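Local coordinates for cGAS/DncV-like nucleotidyltransferase in E. coli homolog (Rhodothermus marinus SG0.5JP17-172, PDB 6E0K), which makes the cyclic dinucleotide second messenger 3',3'-cUAMP from UTP and ATP in a bacterial CBASS antiphage defence system, at residues T17-A29 / K120-V132. Residues are numbered along the deposited sequence; the frame is centred on the assembly and turned at random.
Sequences TTTAKKTHESIRA and KVETTYLPADVVV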
loop_
_atom_site.group_PDB
_atom_site.type_symbol
_atom_site.label_atom_id
_atom_site.label_comp_id
_atom_site.label_asym_id
_atom_site.label_seq_id
_atom_site.Cartn_x
_atom_site.Cartn_y
_atom_site.Cartn_z
ATOM N N THR A 17 10.582 -11.228 6.787
ATOM C CA THR A 17 10.318 -11.003 5.368
ATOM C C THR A 17 10.938 -12.045 4.452
ATOM O O THR A 17 10.771 -11.933 3.235
ATOM C CB THR A 17 10.822 -9.623 4.918
ATOM O OG1 THR A 17 12.249 -9.562 5.039
ATOM C CG2 THR A 17 10.184 -8.507 5.739
ATOM N N THR A 18 11.652 -13.039 4.988
ATOM C CA THR A 18 12.353 -13.998 4.135
ATOM C C THR A 18 11.384 -14.765 3.247
ATOM O O THR A 18 11.619 -14.932 2.045
ATOM C CB THR A 18 13.162 -14.964 5.006
ATOM O OG1 THR A 18 14.105 -14.218 5.788
ATOM C CG2 THR A 18 13.901 -15.987 4.147
ATOM N N THR A 19 10.284 -15.242 3.821
ATOM C CA THR A 19 9.349 -16.043 3.047
ATOM C C THR A 19 8.607 -15.189 2.023
ATOM O O THR A 19 8.333 -15.657 0.906
ATOM C CB THR A 19 8.398 -16.764 4.012
ATOM O OG1 THR A 19 9.175 -17.512 4.962
ATOM C CG2 THR A 19 7.483 -17.722 3.278
ATOM N N ALA A 20 8.316 -13.924 2.356
ATOM C CA ALA A 20 7.694 -13.025 1.386
ATOM C C ALA A 20 8.627 -12.744 0.215
ATOM O O ALA A 20 8.196 -12.738 -0.944
ATOM C CB ALA A 20 7.285 -11.724 2.079
ATOM N N LYS A 21 9.915 -12.538 0.494
ATOM C CA LYS A 21 10.869 -12.325 -0.589
ATOM C C LYS A 21 10.960 -13.546 -1.500
ATOM O O LYS A 21 11.005 -13.408 -2.727
ATOM C CB LYS A 21 12.240 -11.958 -0.019
ATOM C CG LYS A 21 12.299 -10.485 0.433
ATOM C CD LYS A 21 13.612 -10.134 1.122
ATOM C CE LYS A 21 13.605 -8.685 1.588
ATOM N NZ LYS A 21 14.762 -8.368 2.473
ATOM N N LYS A 22 10.940 -14.746 -0.928
ATOM C CA LYS A 22 10.977 -15.949 -1.755
ATOM C C LYS A 22 9.699 -16.114 -2.557
ATOM O O LYS A 22 9.738 -16.670 -3.664
ATOM C CB LYS A 22 11.193 -17.194 -0.896
ATOM C CG LYS A 22 12.491 -17.203 -0.121
ATOM C CD LYS A 22 13.660 -17.043 -1.026
ATOM C CE LYS A 22 13.853 -18.269 -1.883
ATOM N NZ LYS A 22 15.269 -18.352 -2.326
ATOM N N THR A 23 8.565 -15.654 -2.018
ATOM C CA THR A 23 7.322 -15.669 -2.787
ATOM C C THR A 23 7.456 -14.794 -4.023
ATOM O O THR A 23 7.076 -15.188 -5.136
ATOM C CB THR A 23 6.159 -15.195 -1.907
ATOM O OG1 THR A 23 6.074 -16.030 -0.748
ATOM C CG2 THR A 23 4.823 -15.255 -2.666
ATOM N N HIS A 24 8.013 -13.598 -3.840
ATOM C CA HIS A 24 8.293 -12.702 -4.958
ATOM C C HIS A 24 9.200 -13.375 -5.989
ATOM O O HIS A 24 8.908 -13.375 -7.199
ATOM C CB HIS A 24 8.925 -11.429 -4.383
ATOM C CG HIS A 24 9.378 -10.446 -5.409
ATOM N ND1 HIS A 24 10.350 -9.503 -5.150
ATOM C CD2 HIS A 24 8.955 -10.214 -6.676
ATOM C CE1 HIS A 24 10.526 -8.751 -6.222
ATOM N NE2 HIS A 24 9.700 -9.171 -7.165
ATOM N N GLU A 25 10.295 -13.979 -5.519
ATOM C CA GLU A 25 11.232 -14.632 -6.427
ATOM C C GLU A 25 10.577 -15.805 -7.136
ATOM O O GLU A 25 10.872 -16.065 -8.304
ATOM C CB GLU A 25 12.470 -15.091 -5.653
ATOM C CG GLU A 25 13.257 -13.930 -5.047
ATOM C CD GLU A 25 14.405 -14.379 -4.152
ATOM O OE1 GLU A 25 14.647 -15.601 -4.041
ATOM O OE2 GLU A 25 15.070 -13.499 -3.561
ATOM N N SER A 26 9.654 -16.494 -6.461
ATOM C CA SER A 26 8.928 -17.592 -7.101
ATOM C C SER A 26 8.051 -17.102 -8.252
ATOM O O SER A 26 8.084 -17.675 -9.348
ATOM C CB SER A 26 8.084 -18.328 -6.058
ATOM O OG SER A 26 7.389 -19.417 -6.644
ATOM N N ILE A 27 7.233 -16.068 -8.016
ATOM C CA ILE A 27 6.420 -15.508 -9.099
ATOM C C ILE A 27 7.308 -15.067 -10.258
ATOM O O ILE A 27 7.000 -15.323 -11.432
ATOM C CB ILE A 27 5.563 -14.342 -8.581
ATOM C CG1 ILE A 27 4.604 -14.813 -7.470
ATOM C CG2 ILE A 27 4.811 -13.688 -9.745
ATOM C CD1 ILE A 27 3.518 -15.751 -7.958
ATOM N N ARG A 28 8.418 -14.392 -9.946
ATOM C CA ARG A 28 9.329 -13.946 -10.997
ATOM C C ARG A 28 9.856 -15.127 -11.795
ATOM O O ARG A 28 9.935 -15.074 -13.028
ATOM C CB ARG A 28 10.483 -13.162 -10.368
ATOM C CG ARG A 28 11.543 -12.700 -11.344
ATOM C CD ARG A 28 12.597 -11.895 -10.591
ATOM N NE ARG A 28 12.131 -10.535 -10.320
ATOM C CZ ARG A 28 12.583 -9.771 -9.331
ATOM N NH1 ARG A 28 13.513 -10.237 -8.504
ATOM N NH2 ARG A 28 12.103 -8.544 -9.167
ATOM N N ALA A 29 10.219 -16.210 -11.108
ATOM C CA ALA A 29 10.744 -17.373 -11.805
ATOM C C ALA A 29 9.685 -18.020 -12.691
ATOM O O ALA A 29 9.996 -18.513 -13.781
ATOM C CB ALA A 29 11.288 -18.374 -10.778
ATOM N N LYS A 120 -4.900 -14.796 -7.685
ATOM C CA LYS A 120 -4.391 -15.366 -6.446
ATOM C C LYS A 120 -3.593 -16.625 -6.753
ATOM O O LYS A 120 -4.052 -17.493 -7.504
ATOM C CB LYS A 120 -5.527 -15.676 -5.472
ATOM C CG LYS A 120 -6.197 -14.403 -4.912
ATOM C CD LYS A 120 -7.104 -14.716 -3.724
ATOM C CE LYS A 120 -7.145 -13.557 -2.723
ATOM N NZ LYS A 120 -7.429 -12.252 -3.383
ATOM N N VAL A 121 -2.393 -16.710 -6.190
ATOM C CA VAL A 121 -1.477 -17.801 -6.475
ATOM C C VAL A 121 -1.023 -18.415 -5.162
ATOM O O VAL A 121 -0.523 -17.702 -4.287
ATOM C CB VAL A 121 -0.261 -17.314 -7.282
ATOM C CG1 VAL A 121 0.673 -18.468 -7.563
ATOM C CG2 VAL A 121 -0.718 -16.618 -8.573
ATOM N N GLU A 122 -1.199 -19.728 -5.024
ATOM C CA GLU A 122 -0.631 -20.477 -3.903
ATOM C C GLU A 122 0.770 -20.938 -4.299
ATOM O O GLU A 122 0.914 -21.866 -5.096
ATOM C CB GLU A 122 -1.516 -21.671 -3.554
ATOM C CG GLU A 122 -2.962 -21.294 -3.265
ATOM C CD GLU A 122 -3.090 -20.297 -2.136
ATOM O OE1 GLU A 122 -2.411 -20.491 -1.098
ATOM O OE2 GLU A 122 -3.862 -19.318 -2.294
ATOM N N THR A 123 1.797 -20.284 -3.756
ATOM C CA THR A 123 3.170 -20.721 -3.990
ATOM C C THR A 123 3.597 -21.702 -2.900
ATOM O O THR A 123 2.858 -21.993 -1.959
ATOM C CB THR A 123 4.155 -19.545 -4.041
ATOM O OG1 THR A 123 4.469 -19.092 -2.711
ATOM C CG2 THR A 123 3.606 -18.358 -4.881
ATOM N N THR A 124 4.817 -22.229 -3.028
ATOM C CA THR A 124 5.389 -23.067 -1.978
ATOM C C THR A 124 5.906 -22.266 -0.792
ATOM O O THR A 124 6.425 -22.858 0.159
ATOM C CB THR A 124 6.540 -23.904 -2.526
ATOM O OG1 THR A 124 7.536 -23.012 -3.044
ATOM C CG2 THR A 124 6.043 -24.818 -3.631
ATOM N N TYR A 125 5.783 -20.935 -0.836
ATOM C CA TYR A 125 6.185 -20.074 0.256
ATOM C C TYR A 125 4.909 -19.501 0.854
ATOM O O TYR A 125 4.237 -20.202 1.639
ATOM C CB TYR A 125 7.182 -19.029 -0.261
ATOM C CG TYR A 125 8.445 -19.681 -0.779
ATOM C CD1 TYR A 125 9.404 -20.143 0.114
ATOM C CD2 TYR A 125 8.670 -19.834 -2.142
ATOM C CE1 TYR A 125 10.562 -20.749 -0.338
ATOM C CE2 TYR A 125 9.827 -20.444 -2.604
ATOM C CZ TYR A 125 10.770 -20.895 -1.687
ATOM O OH TYR A 125 11.941 -21.498 -2.112
ATOM N N LEU A 126 4.516 -18.279 0.517
ATOM C CA LEU A 126 3.253 -17.694 0.942
ATOM C C LEU A 126 2.286 -17.542 -0.223
ATOM O O LEU A 126 2.685 -17.564 -1.391
ATOM C CB LEU A 126 3.479 -16.311 1.576
ATOM C CG LEU A 126 4.088 -16.398 2.971
ATOM C CD1 LEU A 126 4.696 -15.064 3.340
ATOM C CD2 LEU A 126 3.039 -16.811 3.991
ATOM N N PRO A 127 1.001 -17.368 0.064
ATOM C CA PRO A 127 0.066 -17.011 -0.998
ATOM C C PRO A 127 0.383 -15.621 -1.518
ATOM O O PRO A 127 0.790 -14.729 -0.767
ATOM C CB PRO A 127 -1.304 -17.047 -0.305
ATOM C CG PRO A 127 -1.081 -17.803 0.971
ATOM C CD PRO A 127 0.330 -17.490 1.367
ATOM N N ALA A 128 0.212 -15.451 -2.824
ATOM C CA ALA A 128 0.476 -14.197 -3.494
ATOM C C ALA A 128 -0.826 -13.641 -4.050
ATOM O O ALA A 128 -1.648 -14.374 -4.610
ATOM C CB ALA A 128 1.501 -14.379 -4.617
ATOM N N ASP A 129 -1.023 -12.349 -3.861
ATOM C CA ASP A 129 -2.128 -11.623 -4.469
ATOM C C ASP A 129 -1.511 -10.783 -5.576
ATOM O O ASP A 129 -0.792 -9.819 -5.295
ATOM C CB ASP A 129 -2.838 -10.760 -3.429
ATOM C CG ASP A 129 -4.171 -10.252 -3.910
ATOM O OD1 ASP A 129 -4.970 -11.068 -4.419
ATOM O OD2 ASP A 129 -4.422 -9.036 -3.768
ATOM N N VAL A 130 -1.749 -11.176 -6.826
ATOM C CA VAL A 130 -1.001 -10.660 -7.971
ATOM C C VAL A 130 -1.862 -9.649 -8.712
ATOM O O VAL A 130 -2.920 -9.999 -9.244
ATOM C CB VAL A 130 -0.562 -11.793 -8.911
ATOM C CG1 VAL A 130 0.216 -11.230 -10.082
ATOM C CG2 VAL A 130 0.302 -12.815 -8.163
ATOM N N VAL A 131 -1.406 -8.398 -8.754
ATOM C CA VAL A 131 -2.065 -7.361 -9.545
ATOM C C VAL A 131 -1.421 -7.340 -10.926
ATOM O O VAL A 131 -0.224 -7.064 -11.062
ATOM C CB VAL A 131 -1.959 -5.989 -8.867
ATOM C CG1 VAL A 131 -2.515 -4.915 -9.800
ATOM C CG2 VAL A 131 -2.722 -5.977 -7.558
ATOM N N VAL A 132 -2.210 -7.664 -11.946
ATOM C CA VAL A 132 -1.754 -7.652 -13.329
ATOM C C VAL A 132 -2.097 -6.290 -13.908
ATOM O O VAL A 132 -3.266 -5.891 -13.916
ATOM C CB VAL A 132 -2.415 -8.776 -14.138
ATOM C CG1 VAL A 132 -1.999 -8.680 -15.589
ATOM C CG2 VAL A 132 -2.045 -10.132 -13.556
HETATM O O HOH W 1 6.988 -21.591 -5.293
#
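Thr23 is the bump that matters here: from helix 18-32 it drops into a hollow made by the turn 123-126 and the start of strand 127-138. With OG1 beside the backbone N (chi1 -57°), the hydroxyl gives its proton to Thr19 O and still accepts from Leu126 N at 3.0 Å, a fairly straight bond of 157°. CG2 settles 3.4 Å from Leu126 O, with Thr123 OG1 and Ala128 CB forming the rest of its floor. Thr123 OG1 takes Tyr125 N in an ST turn and donates to Leu126 O, which probably holds the turn in shape.

On one flank of Thr23, Tyr125 lays its ring against the helix. Lys22 CB sits 3.5 Å from the ring centroid, squarely over one face, as a CH-pi contact; bent at chi2 and chi3, the lysine chain brings CE 3.8 Å from Tyr125 OH, and NZ goes on to a salt bridge with Glu25 OE1 whose hydrogen bond is weak. Ser26 CB comes to the ring edge, while its OG bonds Tyr107 OH of helix 92-107 and reaches Thr124 OG1 through a water. Toward the helix start, Thr19 CG2 presses on Leu126 CG at 3.7 Å, the two side chains crossing at about a right angle.

Further along, Ile27 CD1 is the second bump. It meets Val121 CG1 tip to tip at 4.0 Å and also touches Thr123 CG2 and Ala128 CB; Tyr107 also packs on Ile27. The axes of 18-29 and 127-132 approach to 9.1 Å, their directions 58° apart.

Thr23 OG1 makes the only direct hydrogen bond between the segments, and the Ser26 water bridge is a second polar link. Polar atoms thus hold the turn and apolar packing the strand, whose magnesium-binding Asp129, salt-bridged to UTP-binding Lys120, points off the far face.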